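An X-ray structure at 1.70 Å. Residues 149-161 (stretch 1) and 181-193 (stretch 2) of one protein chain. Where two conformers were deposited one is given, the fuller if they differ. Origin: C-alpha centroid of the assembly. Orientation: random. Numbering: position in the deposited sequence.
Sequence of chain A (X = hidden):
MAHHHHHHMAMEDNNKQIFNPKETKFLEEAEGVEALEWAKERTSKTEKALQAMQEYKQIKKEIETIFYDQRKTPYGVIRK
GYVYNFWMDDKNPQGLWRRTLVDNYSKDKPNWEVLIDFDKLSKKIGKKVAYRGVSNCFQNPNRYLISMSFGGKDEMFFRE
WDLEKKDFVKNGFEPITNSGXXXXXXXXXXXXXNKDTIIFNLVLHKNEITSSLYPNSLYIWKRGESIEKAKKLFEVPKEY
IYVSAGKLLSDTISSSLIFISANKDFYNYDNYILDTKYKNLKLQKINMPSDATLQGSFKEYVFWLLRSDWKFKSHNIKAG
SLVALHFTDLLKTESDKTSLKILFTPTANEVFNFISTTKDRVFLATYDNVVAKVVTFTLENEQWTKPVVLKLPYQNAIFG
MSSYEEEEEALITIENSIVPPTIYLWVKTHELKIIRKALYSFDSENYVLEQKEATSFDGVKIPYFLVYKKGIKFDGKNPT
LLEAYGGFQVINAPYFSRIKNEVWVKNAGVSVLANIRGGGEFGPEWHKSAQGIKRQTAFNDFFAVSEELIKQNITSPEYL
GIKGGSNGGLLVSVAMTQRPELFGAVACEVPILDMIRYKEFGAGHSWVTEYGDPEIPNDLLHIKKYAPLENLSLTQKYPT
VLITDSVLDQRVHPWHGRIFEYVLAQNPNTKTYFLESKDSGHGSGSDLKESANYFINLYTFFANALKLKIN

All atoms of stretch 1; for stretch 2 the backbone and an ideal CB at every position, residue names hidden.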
# COMPACT_ATOMS: atom_id res chain seq x y z
N SER A 149 9.08 5.07 -12.95
CA SER A 149 8.84 6.46 -12.57
C SER A 149 10.17 7.14 -12.31
O SER A 149 11.19 6.49 -12.04
CB SER A 149 7.97 6.52 -11.31
OG SER A 149 8.62 5.87 -10.20
N PHE A 150 10.18 8.46 -12.36
CA PHE A 150 11.35 9.20 -11.89
C PHE A 150 11.20 9.38 -10.39
O PHE A 150 10.25 10.01 -9.90
CB PHE A 150 11.51 10.53 -12.63
CG PHE A 150 11.75 10.36 -14.10
CD1 PHE A 150 12.82 9.60 -14.55
CD2 PHE A 150 10.90 10.94 -15.04
CE1 PHE A 150 13.06 9.42 -15.91
CE2 PHE A 150 11.13 10.77 -16.41
CZ PHE A 150 12.21 10.01 -16.84
N GLY A 151 12.13 8.79 -9.64
CA GLY A 151 12.00 8.76 -8.17
C GLY A 151 10.67 8.21 -7.71
O GLY A 151 10.10 7.30 -8.35
N GLY A 152 10.17 8.80 -6.62
CA GLY A 152 8.94 8.34 -6.00
C GLY A 152 7.73 9.12 -6.48
O GLY A 152 6.70 9.17 -5.76
N LYS A 153 7.79 9.69 -7.68
CA LYS A 153 6.59 10.29 -8.23
C LYS A 153 5.47 9.24 -8.42
O LYS A 153 5.76 8.05 -8.64
CB LYS A 153 6.86 10.96 -9.58
CG LYS A 153 7.71 12.21 -9.45
CD LYS A 153 7.56 13.17 -10.61
CE LYS A 153 8.19 12.60 -11.85
NZ LYS A 153 7.78 13.52 -12.94
N ASP A 154 4.22 9.68 -8.30
CA ASP A 154 3.06 8.88 -8.69
C ASP A 154 2.97 8.84 -10.24
O ASP A 154 2.52 7.88 -10.85
CB ASP A 154 1.74 9.43 -8.13
CG ASP A 154 1.55 9.22 -6.62
OD1 ASP A 154 2.39 8.58 -5.93
OD2 ASP A 154 0.51 9.71 -6.11
N GLU A 155 3.34 9.93 -10.87
CA GLU A 155 3.45 9.98 -12.33
C GLU A 155 4.41 8.93 -12.78
O GLU A 155 5.49 8.81 -12.22
CB GLU A 155 3.99 11.32 -12.77
CG GLU A 155 2.99 12.46 -12.63
CD GLU A 155 3.51 13.77 -13.14
OE1 GLU A 155 4.59 14.17 -12.73
OE2 GLU A 155 2.79 14.44 -13.96
N MET A 156 4.04 8.22 -13.84
CA MET A 156 4.86 7.13 -14.35
C MET A 156 4.68 6.95 -15.87
O MET A 156 3.81 7.59 -16.49
CB MET A 156 4.56 5.85 -13.61
CG MET A 156 3.12 5.41 -13.59
SD MET A 156 2.88 3.87 -12.61
CE MET A 156 3.46 4.26 -11.04
N PHE A 157 5.56 6.14 -16.44
CA PHE A 157 5.60 5.85 -17.88
C PHE A 157 5.98 4.37 -18.00
O PHE A 157 5.90 3.63 -17.03
CB PHE A 157 6.59 6.78 -18.60
CG PHE A 157 7.95 6.76 -18.05
CD1 PHE A 157 8.26 7.45 -16.89
CD2 PHE A 157 8.96 6.02 -18.67
CE1 PHE A 157 9.52 7.41 -16.37
CE2 PHE A 157 10.24 6.01 -18.16
CZ PHE A 157 10.50 6.69 -17.01
N PHE A 158 6.29 3.93 -19.21
CA PHE A 158 6.68 2.53 -19.40
C PHE A 158 7.52 2.46 -20.64
O PHE A 158 7.53 3.38 -21.44
CB PHE A 158 5.47 1.62 -19.56
CG PHE A 158 4.49 2.12 -20.59
CD1 PHE A 158 4.61 1.72 -21.92
CD2 PHE A 158 3.45 2.89 -20.20
CE1 PHE A 158 3.72 2.21 -22.87
CE2 PHE A 158 2.55 3.38 -21.14
CZ PHE A 158 2.68 3.00 -22.48
N ARG A 159 8.23 1.34 -20.80
CA ARG A 159 8.97 1.08 -22.01
C ARG A 159 8.84 -0.40 -22.33
O ARG A 159 8.94 -1.26 -21.43
CB ARG A 159 10.45 1.38 -21.85
CG ARG A 159 10.77 2.81 -21.59
CD ARG A 159 12.28 2.95 -21.42
NE ARG A 159 13.01 2.66 -22.65
CZ ARG A 159 14.33 2.71 -22.74
NH1 ARG A 159 15.08 2.97 -21.67
NH2 ARG A 159 14.92 2.45 -23.89
N GLU A 160 8.64 -0.71 -23.60
CA GLU A 160 8.56 -2.11 -24.03
C GLU A 160 9.93 -2.78 -24.09
O GLU A 160 10.90 -2.16 -24.50
CB GLU A 160 7.93 -2.16 -25.42
CG GLU A 160 7.48 -3.56 -25.85
CD GLU A 160 6.96 -3.62 -27.26
OE1 GLU A 160 6.89 -2.58 -27.96
OE2 GLU A 160 6.59 -4.72 -27.68
N TRP A 161 10.00 -4.03 -23.68
CA TRP A 161 11.26 -4.70 -23.45
C TRP A 161 11.15 -6.15 -23.92
O TRP A 161 10.09 -6.74 -23.86
CB TRP A 161 11.59 -4.62 -21.95
CG TRP A 161 12.91 -5.26 -21.54
CD1 TRP A 161 14.11 -4.63 -21.40
CD2 TRP A 161 13.09 -6.60 -21.08
NE1 TRP A 161 15.06 -5.52 -20.95
CE2 TRP A 161 14.46 -6.73 -20.72
CE3 TRP A 161 12.26 -7.69 -20.94
CZ2 TRP A 161 15.01 -7.93 -20.24
CZ3 TRP A 161 12.80 -8.91 -20.49
CH2 TRP A 161 14.15 -9.00 -20.12
N UNK A 181 9.22 13.79 -26.79
CA UNK A 181 8.88 14.19 -25.42
C UNK A 181 8.14 13.05 -24.68
O UNK A 181 7.14 12.53 -25.14
CB UNK A 181 8.02 15.46 -25.44
N UNK A 182 8.60 12.72 -23.50
CA UNK A 182 8.01 11.66 -22.69
C UNK A 182 6.81 12.17 -21.89
O UNK A 182 6.90 13.20 -21.17
CB UNK A 182 9.06 11.07 -21.74
N UNK A 183 5.68 11.46 -22.04
CA UNK A 183 4.47 11.81 -21.37
C UNK A 183 4.34 10.95 -20.10
O UNK A 183 4.62 9.75 -20.14
CB UNK A 183 3.27 11.63 -22.30
N UNK A 184 4.01 11.58 -18.98
CA UNK A 184 3.84 10.90 -17.70
C UNK A 184 2.45 11.10 -17.19
O UNK A 184 1.82 12.11 -17.50
CB UNK A 184 4.86 11.40 -16.67
N UNK A 185 1.97 10.17 -16.40
CA UNK A 185 0.64 10.30 -15.80
C UNK A 185 0.59 9.52 -14.50
O UNK A 185 1.24 8.48 -14.41
CB UNK A 185 -0.45 9.81 -16.76
N UNK A 186 -0.16 10.04 -13.51
CA UNK A 186 -0.22 9.35 -12.21
C UNK A 186 -0.88 7.99 -12.36
O UNK A 186 -2.05 7.85 -12.71
CB UNK A 186 -0.98 10.19 -11.18
N UNK A 187 -0.11 6.97 -12.04
CA UNK A 187 -0.51 5.56 -12.15
C UNK A 187 -1.07 5.22 -13.56
O UNK A 187 -1.99 4.44 -13.72
CB UNK A 187 -1.56 5.24 -11.08
N UNK A 188 -0.40 5.77 -14.54
CA UNK A 188 -0.56 5.31 -15.94
C UNK A 188 0.07 3.96 -16.03
O UNK A 188 1.28 3.82 -15.79
CB UNK A 188 0.07 6.27 -16.95
N UNK A 189 -0.75 2.95 -16.29
CA UNK A 189 -0.32 1.59 -16.52
C UNK A 189 -0.95 1.04 -17.79
O UNK A 189 -2.16 1.29 -18.07
CB UNK A 189 -0.67 0.71 -15.32
N UNK A 190 -0.16 0.30 -18.58
CA UNK A 190 -0.72 -0.25 -19.85
C UNK A 190 -1.17 -1.69 -19.71
O UNK A 190 -0.63 -2.45 -18.88
CB UNK A 190 0.32 -0.16 -20.97
N UNK A 191 -2.13 -2.05 -20.57
CA UNK A 191 -2.68 -3.38 -20.69
C UNK A 191 -2.53 -3.83 -22.15
O UNK A 191 -2.87 -3.14 -23.06
CB UNK A 191 -4.14 -3.41 -20.24
N UNK A 192 -1.96 -5.04 -22.34
CA UNK A 192 -1.89 -5.57 -23.69
C UNK A 192 -3.28 -5.98 -24.24
O UNK A 192 -4.07 -6.59 -23.51
CB UNK A 192 -0.94 -6.77 -23.71
N UNK A 193 -3.58 -5.64 -25.50
CA UNK A 193 -4.80 -6.05 -26.24
C UNK A 193 -4.38 -7.29 -27.10
O UNK A 193 -5.07 -8.37 -27.16
CB UNK A 193 -5.35 -4.91 -27.11

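At 181 the ideal CB has nothing of stretch 1 within 5.5 Å. Many residues would suit. It is Lys181, which makes no contact here.

Position 182 points its CA-to-CB bond toward stretch 1, where the rings of Phe150 and Phe157 wait beyond direct reach of CB. A branched or long apolar side chain would fit. It is Leu182. CD2 sits over one face of the Phe157 ring, 3.7 Å from its centroid, and lies 3.8 Å from Phe150 CE2.

Position 183 points away, so little is demanded. It is Leu183.

At 184 the CB points sideways, 4.0 Å from Glu155 CB and 5.2 Å from Lys153 NZ. The ammonium favours an acidic or polar side chain long enough to reach it. It is Glu184. OE1 accepts a hydrogen bond from Lys153 NZ at 2.7 Å, within a salt bridge. Lys153 NZ also pairs with Glu155 OE1 at 3.3 Å, so one lysine contacts both carboxylates. Water 1 links Glu184 OE1 to Phe150 N and Glu155 O.

At 185 the extended backbone pairs with Met156, whose O is 4.8 Å from the ideal CB. Small residues would suit, and others are not excluded. It is Gly185. Met156 N donates to Gly185 O at 2.9 Å, and Gly185 N to Met156 O at 3.2 Å.

Position 186 shares a sheet face with Glu155, its CB 4.2 Å from Asp154 CB. Nearby carboxylates make a basic residue plausible, though a long polar one could serve. It is Lys186. CG packs 3.9 Å from Glu155 CG, and water 3 joins NZ to Asp154 OD2.

Position 187 lies in a type II turn from 185 to 188. Positive phi favours glycine or asparagine. CA-to-CB points away, but the ideal CB is 4.9 Å from Met156 SD, so a large apolar side chain could fold back. It is Phe187, with CD1 3.6 Å from Met156 CE. Its N donates to Asp154 O at 3.0 Å.

Position 188 points toward stretch 1, with CB 4.0 Å from Met156 O. A small or beta-branched residue suits. It is Thr188, with CG2 at the edge of the Phe158 ring.

Position 189 points away, but a long side chain could return to the Met156 sulfur. It is Tyr189, with Met156 SD over its ring face.

At 190 CB lies 4.2 Å from Phe158 CE2, inviting an apolar residue. It is Pro190, whose CG lies over that ring.

At 191 stretch 1 is out of reach and restricts nothing. It is Thr191.

Position 192 points sideways, with nothing within 5.5 Å of CB. A large side chain could approach Glu160. It is Trp192, its ring edge placing CH2 3.5 Å from Glu160 OE2.

At 193 stretch 1 again sets no limit. It is Ile193.

Stretch 2 (181-193) KLLEGKFTYPTWI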
# COMPACT_ATOMS: atom_id res chain seq x y z
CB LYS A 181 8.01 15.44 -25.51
CG LYS A 181 7.33 15.89 -24.21
CD LYS A 181 8.14 16.92 -23.50
CE LYS A 181 7.68 17.08 -22.02
NZ LYS A 181 8.71 17.81 -21.30
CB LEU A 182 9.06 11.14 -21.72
CG LEU A 182 8.62 9.96 -20.79
CD1 LEU A 182 8.40 8.69 -21.58
CD2 LEU A 182 9.65 9.67 -19.74
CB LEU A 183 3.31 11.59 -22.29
CG LEU A 183 3.37 12.40 -23.60
CD1 LEU A 183 2.31 11.85 -24.53
CD2 LEU A 183 3.15 13.86 -23.34
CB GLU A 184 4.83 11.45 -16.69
CG GLU A 184 6.29 11.21 -17.06
CD GLU A 184 7.24 12.00 -16.16
OE1 GLU A 184 7.24 11.78 -14.94
OE2 GLU A 184 7.92 12.93 -16.64
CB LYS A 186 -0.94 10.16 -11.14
CG LYS A 186 -0.19 11.40 -10.72
CD LYS A 186 -0.74 11.96 -9.40
CE LYS A 186 -2.18 12.38 -9.51
NZ LYS A 186 -2.66 12.83 -8.17
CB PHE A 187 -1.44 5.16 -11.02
CG PHE A 187 -0.83 5.36 -9.66
CD1 PHE A 187 0.29 4.61 -9.28
CD2 PHE A 187 -1.28 6.34 -8.82
CE1 PHE A 187 0.88 4.79 -8.04
CE2 PHE A 187 -0.68 6.54 -7.60
CZ PHE A 187 0.39 5.78 -7.22
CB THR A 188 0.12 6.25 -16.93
OG1 THR A 188 -0.62 7.49 -17.00
CG2 THR A 188 0.10 5.59 -18.31
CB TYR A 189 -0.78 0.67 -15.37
CG TYR A 189 -0.11 0.83 -14.06
CD1 TYR A 189 1.17 0.37 -13.83
CD2 TYR A 189 -0.81 1.36 -12.99
CE1 TYR A 189 1.76 0.49 -12.55
CE2 TYR A 189 -0.25 1.48 -11.74
CZ TYR A 189 1.02 1.05 -11.52
OH TYR A 189 1.53 1.22 -10.25
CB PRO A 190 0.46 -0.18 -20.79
CG PRO A 190 1.66 -0.44 -19.87
CD PRO A 190 1.30 0.26 -18.59
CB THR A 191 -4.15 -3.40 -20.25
OG1 THR A 191 -4.21 -3.10 -18.85
CG2 THR A 191 -4.80 -4.80 -20.48
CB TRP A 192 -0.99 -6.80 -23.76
CG TRP A 192 0.45 -6.59 -23.53
CD1 TRP A 192 1.09 -6.70 -22.34
CD2 TRP A 192 1.45 -6.25 -24.48
NE1 TRP A 192 2.42 -6.51 -22.48
CE2 TRP A 192 2.68 -6.18 -23.79
CE3 TRP A 192 1.44 -5.95 -25.85
CZ2 TRP A 192 3.86 -5.88 -24.41
CZ3 TRP A 192 2.63 -5.65 -26.46
CH2 TRP A 192 3.83 -5.64 -25.73
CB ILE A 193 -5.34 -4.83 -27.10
CG1 ILE A 193 -5.92 -3.66 -26.27
CG2 ILE A 193 -6.42 -5.19 -28.11
CD1 ILE A 193 -6.98 -4.04 -25.25
O HOH W 1 7.85 9.47 -13.54
O HOH W 2 9.63 14.63 -15.42
O HOH W 3 -2.00 10.82 -6.34
O HOH W 4 0.46 13.90 -15.24
O HOH W 5 2.73 7.74 -19.25
O HOH W 6 3.38 2.35 -16.51
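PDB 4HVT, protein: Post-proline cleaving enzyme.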